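Local coordinates for protein Rho-class glutathione S-transferase (Laternula elliptica, PDB 3QAV) that probably transfers glutathione to electrophilic substrates, as members of the glutathione S-transferase superfamily generally do, at residues His159-Lys170 against Ser205-Tyr213. Residues are numbered along the deposited sequence; the frame is centred on the assembly and turned at random.
Sequences HVELGHWENYLK and SYPNIFKYY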
# COMPACT_ATOMS: atom_id res chain seq x y z
N HIS A 159 13.50 11.01 10.59
CA HIS A 159 14.81 11.31 10.02
C HIS A 159 15.41 10.08 9.36
O HIS A 159 16.06 10.19 8.32
CB HIS A 159 15.75 11.86 11.10
CG HIS A 159 15.45 13.27 11.50
ND1 HIS A 159 16.05 13.88 12.58
CD2 HIS A 159 14.63 14.20 10.95
CE1 HIS A 159 15.62 15.13 12.68
NE2 HIS A 159 14.76 15.35 11.70
N VAL A 160 15.20 8.91 9.96
CA VAL A 160 15.73 7.68 9.39
C VAL A 160 15.07 7.39 8.04
O VAL A 160 15.74 7.11 7.05
CB VAL A 160 15.49 6.48 10.33
CG1 VAL A 160 15.89 5.18 9.63
CG2 VAL A 160 16.30 6.66 11.60
N GLU A 161 13.74 7.47 8.01
CA GLU A 161 13.00 7.24 6.78
C GLU A 161 13.49 8.15 5.66
O GLU A 161 13.80 7.69 4.56
CB GLU A 161 11.52 7.47 7.03
CG GLU A 161 10.63 7.27 5.82
CD GLU A 161 10.70 5.86 5.25
OE1 GLU A 161 10.71 4.88 6.03
OE2 GLU A 161 10.72 5.74 4.00
N LEU A 162 13.55 9.46 5.93
CA LEU A 162 13.99 10.42 4.93
C LEU A 162 15.41 10.12 4.44
O LEU A 162 15.73 10.40 3.28
CB LEU A 162 13.93 11.85 5.51
CG LEU A 162 12.64 12.66 5.29
CD1 LEU A 162 11.42 11.77 5.41
CD2 LEU A 162 12.58 13.80 6.30
N GLY A 163 16.23 9.55 5.31
CA GLY A 163 17.60 9.22 4.94
C GLY A 163 17.63 8.28 3.75
O GLY A 163 18.45 8.44 2.84
N HIS A 164 16.73 7.31 3.74
CA HIS A 164 16.66 6.34 2.66
C HIS A 164 16.46 7.03 1.32
O HIS A 164 17.21 6.79 0.37
CB HIS A 164 15.51 5.37 2.90
CG HIS A 164 15.74 4.43 4.05
ND1 HIS A 164 14.81 4.25 5.05
CD2 HIS A 164 16.76 3.60 4.33
CE1 HIS A 164 15.26 3.35 5.91
NE2 HIS A 164 16.44 2.94 5.49
N TRP A 165 15.46 7.90 1.26
CA TRP A 165 15.16 8.62 0.03
C TRP A 165 16.27 9.59 -0.35
O TRP A 165 16.56 9.78 -1.53
CB TRP A 165 13.81 9.34 0.18
CG TRP A 165 12.72 8.40 0.59
CD1 TRP A 165 12.27 8.17 1.85
CD2 TRP A 165 12.03 7.47 -0.26
NE1 TRP A 165 11.34 7.15 1.85
CE2 TRP A 165 11.17 6.71 0.57
CE3 TRP A 165 12.05 7.20 -1.63
CZ2 TRP A 165 10.35 5.70 0.07
CZ3 TRP A 165 11.22 6.20 -2.14
CH2 TRP A 165 10.38 5.46 -1.29
N GLU A 166 16.91 10.18 0.65
CA GLU A 166 18.03 11.09 0.40
C GLU A 166 19.08 10.29 -0.37
O GLU A 166 19.60 10.73 -1.40
CB GLU A 166 18.62 11.58 1.73
CG GLU A 166 19.83 12.51 1.63
CD GLU A 166 19.48 13.88 1.05
OE1 GLU A 166 18.33 14.33 1.23
OE2 GLU A 166 20.37 14.52 0.45
N ASN A 167 19.37 9.09 0.14
CA ASN A 167 20.34 8.20 -0.49
C ASN A 167 19.93 7.82 -1.91
O ASN A 167 20.74 7.90 -2.83
CB ASN A 167 20.49 6.92 0.33
CG ASN A 167 21.36 7.11 1.55
OD1 ASN A 167 21.48 6.21 2.39
ND2 ASN A 167 21.98 8.28 1.67
N TYR A 168 18.68 7.40 -2.07
CA TYR A 168 18.18 7.01 -3.38
C TYR A 168 18.41 8.13 -4.39
O TYR A 168 18.99 7.91 -5.46
CB TYR A 168 16.68 6.69 -3.31
CG TYR A 168 16.30 5.57 -2.36
CD1 TYR A 168 15.04 5.55 -1.75
CD2 TYR A 168 17.17 4.52 -2.08
CE1 TYR A 168 14.67 4.53 -0.90
CE2 TYR A 168 16.81 3.49 -1.22
CZ TYR A 168 15.56 3.50 -0.64
OH TYR A 168 15.19 2.48 0.21
N LEU A 169 17.97 9.34 -4.05
CA LEU A 169 18.14 10.48 -4.93
C LEU A 169 19.62 10.79 -5.16
O LEU A 169 20.03 11.19 -6.26
CB LEU A 169 17.41 11.70 -4.35
CG LEU A 169 15.88 11.56 -4.51
CD1 LEU A 169 15.16 12.55 -3.61
CD2 LEU A 169 15.50 11.78 -5.98
N LYS A 170 20.42 10.57 -4.12
CA LYS A 170 21.85 10.81 -4.25
C LYS A 170 22.37 9.85 -5.31
O LYS A 170 23.07 10.26 -6.24
CB LYS A 170 22.56 10.56 -2.91
CG LYS A 170 24.03 11.00 -2.89
CD LYS A 170 24.64 10.88 -1.50
CE LYS A 170 23.98 11.84 -0.52
NZ LYS A 170 24.54 11.75 0.86
N SER A 205 19.63 19.94 5.54
CA SER A 205 19.61 18.61 6.14
C SER A 205 19.46 17.49 5.11
O SER A 205 20.07 16.43 5.23
CB SER A 205 18.48 18.53 7.18
OG SER A 205 17.25 18.97 6.64
N TYR A 206 18.64 17.74 4.08
CA TYR A 206 18.40 16.77 3.01
C TYR A 206 18.50 17.47 1.66
O TYR A 206 17.50 17.62 0.95
CB TYR A 206 17.01 16.16 3.16
CG TYR A 206 16.85 15.32 4.40
CD1 TYR A 206 17.45 14.07 4.50
CD2 TYR A 206 16.11 15.78 5.48
CE1 TYR A 206 17.32 13.29 5.65
CE2 TYR A 206 15.97 15.02 6.64
CZ TYR A 206 16.58 13.78 6.71
OH TYR A 206 16.44 13.02 7.84
N PRO A 207 19.71 17.89 1.29
CA PRO A 207 19.96 18.59 0.02
C PRO A 207 19.47 17.93 -1.27
O PRO A 207 18.99 18.63 -2.16
CB PRO A 207 21.48 18.79 0.04
CG PRO A 207 21.97 17.64 0.89
CD PRO A 207 20.97 17.63 2.00
N ASN A 208 19.56 16.61 -1.37
CA ASN A 208 19.11 15.94 -2.59
C ASN A 208 17.60 15.90 -2.72
O ASN A 208 17.06 16.02 -3.82
CB ASN A 208 19.68 14.52 -2.68
CG ASN A 208 21.18 14.50 -2.76
OD1 ASN A 208 21.86 14.25 -1.77
ND2 ASN A 208 21.71 14.78 -3.94
N ILE A 209 16.92 15.74 -1.59
CA ILE A 209 15.47 15.72 -1.62
C ILE A 209 15.00 17.13 -1.97
O ILE A 209 14.09 17.31 -2.77
CB ILE A 209 14.87 15.30 -0.26
CG1 ILE A 209 15.24 13.84 0.02
CG2 ILE A 209 13.37 15.52 -0.27
CD1 ILE A 209 14.60 13.25 1.26
N PHE A 210 15.65 18.13 -1.37
CA PHE A 210 15.32 19.53 -1.62
C PHE A 210 15.51 19.87 -3.09
O PHE A 210 14.67 20.52 -3.70
CB PHE A 210 16.19 20.44 -0.76
CG PHE A 210 15.90 21.90 -0.91
CD1 PHE A 210 16.80 22.75 -1.55
CD2 PHE A 210 14.72 22.45 -0.39
CE1 PHE A 210 16.54 24.12 -1.67
CE2 PHE A 210 14.46 23.81 -0.50
CZ PHE A 210 15.37 24.65 -1.14
N LYS A 211 16.63 19.41 -3.65
CA LYS A 211 16.95 19.64 -5.05
C LYS A 211 15.89 18.95 -5.92
O LYS A 211 15.45 19.48 -6.94
CB LYS A 211 18.34 19.08 -5.35
CG LYS A 211 18.76 19.12 -6.81
CD LYS A 211 20.16 18.54 -6.95
CE LYS A 211 20.63 18.55 -8.40
NZ LYS A 211 22.02 18.03 -8.54
N TYR A 212 15.49 17.76 -5.49
CA TYR A 212 14.47 16.98 -6.19
C TYR A 212 13.16 17.75 -6.14
O TYR A 212 12.48 17.90 -7.15
CB TYR A 212 14.30 15.61 -5.52
CG TYR A 212 13.14 14.79 -6.07
CD1 TYR A 212 13.22 14.14 -7.30
CD2 TYR A 212 11.94 14.68 -5.35
CE1 TYR A 212 12.15 13.40 -7.80
CE2 TYR A 212 10.87 13.95 -5.83
CZ TYR A 212 10.97 13.31 -7.05
OH TYR A 212 9.91 12.58 -7.52
N TYR A 213 12.82 18.23 -4.96
CA TYR A 213 11.59 18.99 -4.77
C TYR A 213 11.54 20.23 -5.67
O TYR A 213 10.53 20.50 -6.31
CB TYR A 213 11.47 19.44 -3.31
CG TYR A 213 10.28 20.33 -3.07
CD1 TYR A 213 8.99 19.81 -3.04
CD2 TYR A 213 10.44 21.71 -2.88
CE1 TYR A 213 7.89 20.63 -2.84
CE2 TYR A 213 9.34 22.54 -2.68
CZ TYR A 213 8.07 21.99 -2.66
OH TYR A 213 6.97 22.79 -2.47
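Y206 lays its ring along helix 148-172 while E166 reaches back to the start of helix 207-217, joining two helices of the all-helical C-terminal domain of the glutathione S-transferase fold. The axes of segments 159-170 and 207-213 pass 8.4 Å apart at 68°, with E166 at the crossing. With CG anti to the backbone N (chi1 179°) and a bend at chi2, its carboxylate comes over the first turn of the other helix. There OE2 accepts N208 N at 2.9 Å, on its syn side and 20° out of the carboxylate plane, while OE1 takes a weak bond from I209 N. A glutamate is long enough to span the gap, and its negative charge is probably favoured by the partly positive N-terminal end of that helix. OE1 also lies in plane at the edge of the Y206 ring. Just before that helix, a tyrosine can send a broad ring back across its neighbour, Y206 OH ending 2.9 Å from H159 O. Over one face sits L162 CB, a CH-pi contact 3.9 Å from the centroid, and L162 CD2 touches CE2. With the ring cut back to an alanine, L162 CB and CD2 are likely to lose the aromatic face they pack on, leaving a gap. Farther along, L169 fits its branched end between I209 and Y212, its CD2 meeting Y212 CD1 at 3.5 Å.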